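Local coordinates for membrane-associated protein VP24 (Marburg virus - Musoke, Kenya, 1980, PDB 4OR8) that probably acts as a minor matrix protein in nucleocapsid assembly and virion budding, and interacts with the viral nucleoprotein, at the interface of chains A and B. Numbering follows the deposited sequence. Chains: chain A/B, Membrane-associated protein VP24.

The interface of chains A and B. Residues chain A 90, 93, 192, 194, 203, 205, 214, 216; chain B 21-22.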
loop_
_atom_site.group_PDB
_atom_site.type_symbol
_atom_site.label_atom_id
_atom_site.label_comp_id
_atom_site.label_asym_id
_atom_site.label_seq_id
_atom_site.Cartn_x
_atom_site.Cartn_y
_atom_site.Cartn_z
ATOM N N PHE A 90 14.360 -9.056 11.637
ATOM C CA PHE A 90 15.026 -9.363 10.380
ATOM C C PHE A 90 16.525 -9.158 10.526
ATOM O O PHE A 90 17.160 -8.522 9.683
ATOM C CB PHE A 90 14.483 -8.481 9.259
ATOM C CG PHE A 90 13.015 -8.646 9.021
ATOM C CD1 PHE A 90 12.101 -7.806 9.633
ATOM C CD2 PHE A 90 12.548 -9.650 8.190
ATOM C CE1 PHE A 90 10.745 -7.960 9.416
ATOM C CE2 PHE A 90 11.194 -9.810 7.970
ATOM C CZ PHE A 90 10.291 -8.963 8.584
ATOM N N LEU A 93 18.893 -9.663 7.809
ATOM C CA LEU A 93 18.852 -8.714 6.702
ATOM C C LEU A 93 19.499 -7.372 7.056
ATOM O O LEU A 93 20.351 -6.874 6.322
ATOM C CB LEU A 93 17.411 -8.506 6.221
ATOM C CG LEU A 93 16.789 -9.544 5.276
ATOM C CD1 LEU A 93 16.661 -10.914 5.927
ATOM C CD2 LEU A 93 15.430 -9.071 4.789
ATOM N N SER A 192 4.886 -15.875 5.323
ATOM C CA SER A 192 5.980 -16.053 4.377
ATOM C C SER A 192 5.787 -17.225 3.426
ATOM O O SER A 192 5.189 -18.240 3.778
ATOM C CB SER A 192 7.312 -16.195 5.114
ATOM O OG SER A 192 7.811 -14.930 5.501
ATOM N N GLU A 194 8.172 -19.736 1.274
ATOM C CA GLU A 194 9.538 -20.192 1.063
ATOM C C GLU A 194 9.624 -21.153 -0.113
ATOM O O GLU A 194 8.705 -21.928 -0.360
ATOM C CB GLU A 194 10.083 -20.868 2.321
ATOM C CG GLU A 194 10.203 -19.948 3.518
ATOM C CD GLU A 194 11.008 -20.569 4.640
ATOM O OE1 GLU A 194 11.806 -21.489 4.363
ATOM O OE2 GLU A 194 10.839 -20.139 5.800
ATOM N N ILE A 203 12.918 -16.430 0.112
ATOM C CA ILE A 203 11.838 -16.198 1.062
ATOM C C ILE A 203 11.113 -14.898 0.746
ATOM O O ILE A 203 11.743 -13.854 0.591
ATOM C CB ILE A 203 12.370 -16.132 2.509
ATOM C CG1 ILE A 203 13.247 -17.348 2.814
ATOM C CG2 ILE A 203 11.225 -16.032 3.500
ATOM C CD1 ILE A 203 13.930 -17.282 4.154
ATOM N N THR A 205 8.392 -12.387 2.347
ATOM C CA THR A 205 7.694 -12.067 3.587
ATOM C C THR A 205 6.820 -10.827 3.448
ATOM O O THR A 205 7.284 -9.778 3.002
ATOM C CB THR A 205 8.687 -11.868 4.744
ATOM O OG1 THR A 205 9.428 -13.076 4.942
ATOM C CG2 THR A 205 7.952 -11.518 6.025
ATOM N N GLU A 214 13.897 -12.000 -0.162
ATOM C CA GLU A 214 15.289 -12.303 0.148
ATOM C C GLU A 214 15.757 -13.605 -0.496
ATOM O O GLU A 214 14.986 -14.553 -0.646
ATOM C CB GLU A 214 15.515 -12.354 1.660
ATOM C CG GLU A 214 14.727 -13.436 2.368
ATOM C CD GLU A 214 15.071 -13.535 3.840
ATOM O OE1 GLU A 214 16.238 -13.837 4.159
ATOM O OE2 GLU A 214 14.177 -13.307 4.680
ATOM N N ARG A 216 18.980 -16.421 -0.228
ATOM C CA ARG A 216 20.158 -16.875 0.503
ATOM C C ARG A 216 20.973 -17.884 -0.304
ATOM O O ARG A 216 20.414 -18.779 -0.937
ATOM C CB ARG A 216 19.750 -17.489 1.842
ATOM C CG ARG A 216 18.895 -16.580 2.705
ATOM C CD ARG A 216 18.517 -17.260 4.009
ATOM N NE ARG A 216 17.659 -16.419 4.840
ATOM C CZ ARG A 216 17.166 -16.789 6.017
ATOM N NH1 ARG A 216 17.445 -17.989 6.508
ATOM N NH2 ARG A 216 16.392 -15.961 6.706
ATOM N N ARG B 21 8.083 -17.677 9.472
ATOM C CA ARG B 21 9.502 -17.565 9.783
ATOM C C ARG B 21 9.814 -16.290 10.550
ATOM O O ARG B 21 10.664 -16.282 11.438
ATOM C CB ARG B 21 10.340 -17.622 8.505
ATOM C CG ARG B 21 11.835 -17.521 8.753
ATOM C CD ARG B 21 12.618 -18.244 7.675
ATOM N NE ARG B 21 13.831 -18.858 8.208
ATOM C CZ ARG B 21 14.569 -19.742 7.547
ATOM N NH1 ARG B 21 14.215 -20.121 6.326
ATOM N NH2 ARG B 21 15.659 -20.251 8.108
ATOM N N TYR B 22 9.119 -15.212 10.207
ATOM C CA TYR B 22 9.376 -13.920 10.826
ATOM C C TYR B 22 8.229 -13.458 11.714
ATOM O O TYR B 22 8.142 -12.283 12.062
ATOM C CB TYR B 22 9.679 -12.867 9.760
ATOM C CG TYR B 22 10.974 -13.110 9.020
ATOM C CD1 TYR B 22 12.196 -12.808 9.607
ATOM C CD2 TYR B 22 10.978 -13.634 7.735
ATOM C CE1 TYR B 22 13.385 -13.023 8.938
ATOM C CE2 TYR B 22 12.163 -13.851 7.057
ATOM C CZ TYR B 22 13.364 -13.544 7.665
ATOM O OH TYR B 22 14.548 -13.759 6.996
#
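An exchanged N-terminal arm forms this patch: B:Arg21 and B:Tyr22, in a loop near the start of chain B, lie across the strands 192-197, 200-207 and 210-217 of chain A. B:Tyr22 hides 101 Å², B:Arg21 71 Å². The CG of B:Tyr22 stands anti to its own carbonyl carbon (chi1 -67°), and the ring has a partner on either face. A:Phe90 stacks obliquely on one face, centroids 4.6 Å apart and planes 30° from parallel, with A:Phe90 CE2 3.5 Å from B:Tyr22 CG; the CG methylene of B:Arg21 itself lies over the rim of the opposite face. The phenol OH points tip to tip at the carboxylate of A:Glu214, modelled too close for its distance to carry weight, and receives a weak hydrogen bond from A:Arg216 NH2 at 2.9 Å. That guanidinium, 82° to the phenol ring, meets the OH at its edge. A:Arg216 is positioned within chain A by a salt bridge from NE to A:Glu214 OE1 (3.0 Å), in the guanidinium plane but above the carboxylate plane. Along the ring's flank, A:Thr205 OG1 hydrogen-bonds A:Ser192 OG at 2.5 Å. B:Arg21 leaves its backbone with CG anti to N and bends at chi3, crossing A:Glu194; a loose salt bridge joins B:Arg21 NH1 to A:Glu194 OE1 at 3.4 Å. A:Arg216 NH1 lies over the B:Arg21 guanidinium, 3.3 Å from NH2, a like-charged approach that the neighbouring carboxylates may offset. The two-fold related arm of chain A repeats the contact on chain B; this dimer may or may not form in the virion. A:Phe90, in the loop just before helix 91-94, and A:Leu93 within that helix border the sheet surface on which the arm rests.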